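Precorrin-3 methylase (Rhodobacter capsulatus, PDB 3NUT) transfers a methyl group from S-adenosyl-L-methionine to a precorrin intermediate in the biosynthesis of cobalamin (vitamin B12). Local coordinates at the interface of chains A and B. Residues are numbered along the deposited sequence; one frame, centred on the assembly and turned at random. Chains: chain A/B, Precorrin-3 methylase.

Contact 1: the interface of chains A and B. Residues chain A 154-155, 158-159, 161-162, 164; chain B 155, 158-159, 161-162, 164.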
# COMPACT_ATOMS: atom_id res chain seq x y z
N LYS A 154 20.34 -8.51 -3.67
CA LYS A 154 20.10 -9.04 -2.32
C LYS A 154 18.60 -8.99 -1.98
O LYS A 154 18.07 -9.91 -1.32
CB LYS A 154 20.96 -8.30 -1.29
CG LYS A 154 20.64 -8.61 0.19
CD LYS A 154 21.47 -7.78 1.17
CE LYS A 154 20.99 -6.33 1.25
NZ LYS A 154 21.68 -5.56 2.35
N ARG A 155 17.92 -7.95 -2.45
CA ARG A 155 16.50 -7.78 -2.16
C ARG A 155 15.70 -8.78 -2.98
O ARG A 155 14.83 -9.47 -2.44
CB ARG A 155 16.02 -6.34 -2.45
CG ARG A 155 16.59 -5.27 -1.53
CD ARG A 155 15.75 -5.07 -0.27
NE ARG A 155 16.38 -4.24 0.77
CZ ARG A 155 16.69 -2.95 0.62
NH1 ARG A 155 16.44 -2.33 -0.54
NH2 ARG A 155 17.24 -2.27 1.65
N HIS A 158 16.08 -12.57 -1.70
CA HIS A 158 15.39 -12.80 -0.44
C HIS A 158 13.85 -12.77 -0.50
O HIS A 158 13.17 -13.45 0.28
CB HIS A 158 15.92 -11.88 0.63
CG HIS A 158 17.26 -12.29 1.13
ND1 HIS A 158 17.42 -13.32 2.02
CD2 HIS A 158 18.50 -11.84 0.83
CE1 HIS A 158 18.71 -13.48 2.27
NE2 HIS A 158 19.38 -12.59 1.56
N ALA A 159 13.30 -11.99 -1.43
CA ALA A 159 11.86 -11.92 -1.59
C ALA A 159 11.43 -13.22 -2.27
O ALA A 159 10.45 -13.85 -1.89
CB ALA A 159 11.48 -10.70 -2.45
N ARG A 161 13.05 -16.05 -1.97
CA ARG A 161 13.26 -17.20 -1.08
C ARG A 161 12.26 -17.27 0.06
O ARG A 161 11.89 -18.36 0.49
CB ARG A 161 14.71 -17.27 -0.55
CG ARG A 161 15.75 -17.64 -1.62
CD ARG A 161 17.19 -17.47 -1.11
NE ARG A 161 18.16 -17.40 -2.20
CZ ARG A 161 19.47 -17.14 -2.04
NH1 ARG A 161 19.96 -16.90 -0.84
NH2 ARG A 161 20.27 -17.08 -3.09
N GLY A 162 11.81 -16.11 0.53
CA GLY A 162 10.77 -16.03 1.56
C GLY A 162 9.41 -16.30 0.96
O GLY A 162 8.41 -16.41 1.67
N PHE A 164 7.67 -14.30 -0.86
CA PHE A 164 6.89 -13.06 -0.91
C PHE A 164 6.38 -12.84 -2.33
O PHE A 164 7.12 -13.01 -3.31
CB PHE A 164 7.80 -11.88 -0.58
CG PHE A 164 8.10 -11.71 0.87
CD1 PHE A 164 7.24 -11.03 1.70
CD2 PHE A 164 9.27 -12.23 1.41
CE1 PHE A 164 7.52 -10.86 3.06
CE2 PHE A 164 9.55 -12.07 2.77
CZ PHE A 164 8.67 -11.39 3.59
N ARG B 155 9.60 -15.96 6.04
CA ARG B 155 9.32 -14.61 5.54
C ARG B 155 10.16 -13.58 6.34
O ARG B 155 10.91 -12.80 5.76
CB ARG B 155 7.82 -14.30 5.60
CG ARG B 155 6.91 -15.24 4.78
CD ARG B 155 6.51 -14.66 3.43
NE ARG B 155 5.97 -15.68 2.51
CZ ARG B 155 4.74 -16.20 2.55
NH1 ARG B 155 3.86 -15.81 3.47
NH2 ARG B 155 4.38 -17.11 1.67
N HIS B 158 14.01 -13.82 5.74
CA HIS B 158 14.39 -13.37 4.40
C HIS B 158 14.16 -11.87 4.16
O HIS B 158 14.80 -11.26 3.29
CB HIS B 158 13.70 -14.22 3.34
CG HIS B 158 14.30 -15.58 3.19
ND1 HIS B 158 15.53 -15.78 2.60
CD2 HIS B 158 13.86 -16.80 3.57
CE1 HIS B 158 15.82 -17.07 2.62
NE2 HIS B 158 14.83 -17.71 3.20
N ALA B 159 13.24 -11.29 4.94
CA ALA B 159 12.97 -9.85 4.93
C ALA B 159 14.05 -9.14 5.73
O ALA B 159 14.56 -8.09 5.31
CB ALA B 159 11.58 -9.55 5.50
N ARG B 161 17.18 -10.33 6.35
CA ARG B 161 18.46 -10.44 5.66
C ARG B 161 18.50 -9.63 4.38
O ARG B 161 19.54 -9.04 4.05
CB ARG B 161 18.87 -11.91 5.44
CG ARG B 161 18.91 -12.72 6.74
CD ARG B 161 19.25 -14.20 6.52
NE ARG B 161 18.71 -15.03 7.60
CZ ARG B 161 18.98 -16.32 7.77
NH1 ARG B 161 19.79 -16.96 6.94
NH2 ARG B 161 18.42 -16.99 8.78
N GLY B 162 17.37 -9.61 3.66
CA GLY B 162 17.20 -8.74 2.48
C GLY B 162 17.07 -7.25 2.83
O GLY B 162 16.91 -6.41 1.92
N PHE B 164 14.67 -5.38 4.32
CA PHE B 164 13.42 -4.80 3.90
C PHE B 164 12.88 -4.07 5.10
O PHE B 164 13.13 -4.49 6.22
CB PHE B 164 12.43 -5.90 3.51
CG PHE B 164 12.53 -6.30 2.09
CD1 PHE B 164 11.83 -5.59 1.11
CD2 PHE B 164 13.33 -7.38 1.70
CE1 PHE B 164 11.91 -5.97 -0.26
CE2 PHE B 164 13.44 -7.75 0.35
CZ PHE B 164 12.72 -7.05 -0.64

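Contact 2: the interface of chains A and B. Residues chain A 123, 137; chain B 91, 120, 122, 138-139.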
# COMPACT_ATOMS: atom_id res chain seq x y z
N LEU A 123 -1.35 -1.38 -5.43
CA LEU A 123 -2.63 -1.78 -4.89
C LEU A 123 -3.74 -1.39 -5.84
O LEU A 123 -4.77 -2.04 -5.87
CB LEU A 123 -2.86 -1.17 -3.50
CG LEU A 123 -1.99 -1.70 -2.33
CD1 LEU A 123 -2.51 -1.15 -1.02
CD2 LEU A 123 -1.97 -3.21 -2.25
N PHE A 137 3.64 -9.72 0.88
CA PHE A 137 4.20 -9.17 -0.34
C PHE A 137 5.22 -8.09 -0.03
O PHE A 137 5.31 -7.60 1.11
CB PHE A 137 3.07 -8.63 -1.25
CG PHE A 137 2.38 -7.40 -0.70
CD1 PHE A 137 2.88 -6.13 -0.98
CD2 PHE A 137 1.24 -7.51 0.09
CE1 PHE A 137 2.25 -4.98 -0.48
CE2 PHE A 137 0.61 -6.36 0.61
CZ PHE A 137 1.11 -5.10 0.31
N VAL B 91 -5.43 -6.31 0.76
CA VAL B 91 -4.38 -6.47 1.78
C VAL B 91 -4.94 -7.28 2.97
O VAL B 91 -5.58 -6.72 3.88
CB VAL B 91 -3.81 -5.09 2.28
CG1 VAL B 91 -2.83 -5.27 3.44
CG2 VAL B 91 -3.18 -4.29 1.13
N THR B 120 -4.36 1.83 2.79
CA THR B 120 -4.11 0.70 3.63
C THR B 120 -3.44 1.17 4.93
O THR B 120 -2.84 2.23 4.96
CB THR B 120 -3.33 -0.38 2.89
OG1 THR B 120 -3.39 -1.58 3.67
CG2 THR B 120 -1.87 0.04 2.67
N MET B 122 -0.81 0.30 6.91
CA MET B 122 0.62 0.56 6.98
C MET B 122 0.99 1.94 6.42
O MET B 122 1.82 2.62 7.00
CB MET B 122 1.46 -0.54 6.32
CG MET B 122 1.18 -0.75 4.84
SD MET B 122 2.24 -2.01 4.09
CE MET B 122 1.26 -2.33 2.60
N CYS B 138 8.15 -4.63 3.02
CA CYS B 138 7.27 -5.78 2.87
C CYS B 138 6.15 -5.73 3.88
O CYS B 138 6.23 -5.00 4.89
CB CYS B 138 8.08 -7.07 3.03
SG CYS B 138 8.64 -7.35 4.68
N ALA B 139 5.09 -6.48 3.62
CA ALA B 139 3.99 -6.55 4.55
C ALA B 139 3.78 -8.01 4.92
O ALA B 139 3.81 -8.85 4.03
CB ALA B 139 2.71 -5.94 3.92

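Contact 1: the interface of chains A and B
A:His158 and B:His158 lie on the helices 149-161 of the two chains, which meet about a two-fold axis, and each backbone leaves its helix through A:Gly162 or B:Gly162 to reach an extended A:Phe164 or B:Phe164. This is a helix-to-helix packing patch between two tetrapyrrole methylase chains, probably of a dimer. The two histidine side chains cross at about a right angle. Their ND1 atoms are 3.2 Å apart and hydrogen-bonded, with A:His158 ND1 at the edge of the B:His158 ring and in its plane. The direction of this bond is not settled. One ring must donate and the other accept, which would probably disfavour a charge on both. CB of A:Arg161 lies over the face of the B:His158 ring, 3.4 Å from CE1, and B:Arg161 CB meets A:His158 CE1 at 3.5 Å.

A:Arg155 bends at chi2 (-88°), which brings NE to the main-chain oxygen of B:Gly162 just past the end of the partner helix. The NE to O distance is 2.5 Å, and the oxygen is near the guanidinium plane. In the twin, B:Arg155 NE reaches A:Gly162 O at 2.7 Å, with the donor tilted from the carbonyl plane. The same bend lays CD of A:Arg155 over the face of B:Phe164, offset toward the rim and 3.6 Å from CE2. B:Arg155 CD sits over the centre of the A:Phe164 ring. The tip of that ring, CZ, touches B:Ala159 CB at 3.9 Å.

Contact 2: the interface of chains A and B
A:Phe137 pairs with B:Ala139 in an antiparallel beta bridge between the strands 137-141 of the two tetrapyrrole methylase chains. The backbone N of B:Ala139 donates to A:Phe137 O at 2.8 Å, and the bond is nearly straight (164° at H). The return bond, from A:Phe137 N to B:Ala139 O, is longer at 3.3 Å. Both main-chain polar groups of A:Phe137 are thus used across the interface.

From CB the A:Phe137 side chain turns between its own backbone N and carbonyl carbon (chi1 69°). CB and CG set the ring beside B:Ala139, and the side-chain contacts begin at the outer atoms. On one rim, CE2 meets the methyl CB of B:Ala139 at 3.9 Å, and this methyl sits above one face, offset toward the rim. At the tip, CZ meets the methyl CE of B:Met122 at 3.6 Å. CE1 touches the same methyl more loosely. B:Met122 stands on helix 121-129 and runs extended beyond CG, and its methyl meets the ring tip to tip. An alanine at A:Phe137 would keep the main-chain bridge but would probably open a gap beside B:Ala139 CB and leave the B:Met122 methyl without its aromatic partner.

Nearby, A:Leu123 crosses B:Val91 and B:Thr120 at about right angles. Its CD2 lies 3.8 Å from B:Val91 CG2, and its CD1 lies 3.9 Å from B:Thr120 CG2. B:Thr120 also belongs to the S-adenosyl-L-homocysteine site, and B:Val91 follows the Gly-Asp-Pro-Gly loop, which carries another residue of that site, B:Asp88.

The C-alpha centres of contact 1 and contact 2 are about 15 Å apart, and they share no residue. Both belong to one two-fold symmetric interface. Contact 1 lies across the axis and includes both halves, while contact 2 has a twin with the chains exchanged. Strand 137-141 of contact 2 precedes helix 149-161 of contact 1 in the same chain, so this stretch of sequence serves both. Contact 1 joins the chains chiefly through helices and their ends. Contact 2 adds a strand pair, helix 121-129 and loop residues beside the S-adenosyl-L-homocysteine pocket. Pairing may therefore help to hold the pocket walls, although the structure alone does not show this.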